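Local structure of hypothetical membrane protein (Corynebacterium glutamicum, 6JSA) at residues A[5-10]-A[60-64]. The protein is the C-terminal domain of HtaA, which binds heme and probably takes part in heme transfer during heme uptake. Residues are numbered along the deposited sequence.
Sequences VTQASA and SINFP
Residues 5-10 and 60-64 meet mainly through apolar side chains, with no hydrogen bond between them. Residues 60-62 end strand 58-62; Phe63 and Pro64 lie in the loop that follows. Val5, extended and with chi1 t, sets CG2 3.8 Å from CD1 of Ile61, whose CB points sideways (chi1 m, chi2 m). At Thr6 and Gln7 the chain turns a corner, Thr6 at phi/psi -86/-70; Gln7 NE2 then donates to Ala8 O at 3.0 Å. Ala8 to Ala10 are extended, as part of strand 3-12. Ala8 faces Ile61 (CA to CA 7.3 Å), its CB 3.5 Å from Ile61 CG2 and 3.8 Å from Phe63 CZ. Phe63 points CB toward 5-10, and with chi1 m and chi2 -87° its ring edge meets Ala8 O, 3.8 Å from CE1. Ser9 turns CB away, leaving CA 3.8 Å from Phe63 CE1 (CA to CA 8.2 Å); Ala10 CB closes to 3.6 Å from Phe63 CZ. Strands 3-12 and 58-62 are next-but-one in the curled antiparallel sheet, both paired with 42-53, and meet past it in the buried interior, away from the heme; 159-165 and 76-88 flank them respectively.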
loop_
_atom_site.group_PDB
_atom_site.type_symbol
_atom_site.label_atom_id
_atom_site.label_comp_id
_atom_site.label_asym_id
_atom_site.label_seq_id
_atom_site.Cartn_x
_atom_site.Cartn_y
_atom_site.Cartn_z
ATOM N N VAL A 5 -3.171 18.312 3.317
ATOM C CA VAL A 5 -2.107 17.608 4.014
ATOM C C VAL A 5 -0.861 18.482 4.029
ATOM O O VAL A 5 -0.425 18.988 2.986
ATOM C CB VAL A 5 -1.834 16.255 3.341
ATOM C CG1 VAL A 5 -0.523 15.654 3.854
ATOM C CG2 VAL A 5 -2.996 15.306 3.585
ATOM N N THR A 6 -0.294 18.678 5.215
ATOM C CA THR A 6 1.006 19.345 5.338
ATOM C C THR A 6 2.107 18.300 5.171
ATOM O O THR A 6 2.808 18.280 4.155
ATOM C CB THR A 6 1.085 20.092 6.670
ATOM O OG1 THR A 6 -0.018 21.010 6.764
ATOM C CG2 THR A 6 2.393 20.862 6.763
ATOM N N GLN A 7 2.251 17.412 6.156
ATOM C CA GLN A 7 3.183 16.296 6.088
ATOM C C GLN A 7 2.436 15.027 6.452
ATOM O O GLN A 7 1.743 14.991 7.473
ATOM C CB GLN A 7 4.318 16.465 7.097
ATOM C CG GLN A 7 5.288 15.299 7.112
ATOM C CD GLN A 7 6.130 15.254 5.851
ATOM O OE1 GLN A 7 6.920 16.165 5.613
ATOM N NE2 GLN A 7 5.945 14.227 5.025
ATOM N N ALA A 8 2.598 13.984 5.641
ATOM C CA ALA A 8 2.043 12.678 5.956
ATOM C C ALA A 8 3.140 11.626 5.923
ATOM O O ALA A 8 4.162 11.766 5.241
ATOM C CB ALA A 8 0.950 12.258 4.970
ATOM N N SER A 9 2.907 10.564 6.676
ATOM C CA SER A 9 3.748 9.383 6.635
ATOM C C SER A 9 2.849 8.165 6.757
ATOM O O SER A 9 1.776 8.221 7.364
ATOM C CB SER A 9 4.783 9.373 7.763
ATOM O OG SER A 9 4.142 9.270 9.016
ATOM N N ALA A 10 3.273 7.069 6.144
ATOM C CA ALA A 10 2.535 5.824 6.238
ATOM C C ALA A 10 3.526 4.688 6.388
ATOM O O ALA A 10 4.677 4.775 5.941
ATOM C CB ALA A 10 1.615 5.584 5.034
ATOM N N SER A 60 -8.084 11.701 1.197
ATOM C CA SER A 60 -7.119 10.973 0.388
ATOM C C SER A 60 -5.739 11.470 0.775
ATOM O O SER A 60 -5.488 12.678 0.752
ATOM C CB SER A 60 -7.340 11.216 -1.103
ATOM O OG SER A 60 -8.208 10.245 -1.637
ATOM N N ILE A 61 -4.864 10.536 1.129
ATOM C CA ILE A 61 -3.491 10.820 1.523
ATOM C C ILE A 61 -2.604 10.162 0.469
ATOM O O ILE A 61 -2.621 8.933 0.319
ATOM C CB ILE A 61 -3.173 10.252 2.918
ATOM C CG1 ILE A 61 -4.339 10.456 3.901
ATOM C CG2 ILE A 61 -1.873 10.849 3.442
ATOM C CD1 ILE A 61 -4.569 11.886 4.278
ATOM N N ASN A 62 -1.842 10.970 -0.266
ATOM C CA ASN A 62 -1.089 10.504 -1.425
ATOM C C ASN A 62 0.403 10.426 -1.132
ATOM O O ASN A 62 0.974 11.333 -0.514
ATOM C CB ASN A 62 -1.279 11.453 -2.608
ATOM C CG ASN A 62 -2.672 11.410 -3.164
ATOM O OD1 ASN A 62 -3.033 10.474 -3.878
ATOM N ND2 ASN A 62 -3.465 12.427 -2.857
ATOM N N PHE A 63 1.039 9.359 -1.621
ATOM C CA PHE A 63 2.471 9.188 -1.436
ATOM C C PHE A 63 3.154 8.881 -2.759
ATOM O O PHE A 63 2.626 8.104 -3.562
ATOM C CB PHE A 63 2.752 8.040 -0.459
ATOM C CG PHE A 63 2.166 8.273 0.900
ATOM C CD1 PHE A 63 2.880 8.974 1.858
ATOM C CD2 PHE A 63 0.885 7.832 1.212
ATOM C CE1 PHE A 63 2.343 9.218 3.107
ATOM C CE2 PHE A 63 0.344 8.078 2.460
ATOM C CZ PHE A 63 1.078 8.770 3.405
ATOM N N PRO A 64 4.327 9.455 -3.005
ATOM C CA PRO A 64 5.143 9.039 -4.148
ATOM C C PRO A 64 5.957 7.810 -3.753
ATOM O O PRO A 64 5.919 7.345 -2.613
ATOM C CB PRO A 64 6.059 10.245 -4.339
ATOM C CG PRO A 64 6.339 10.648 -2.919
ATOM C CD PRO A 64 5.041 10.436 -2.164
#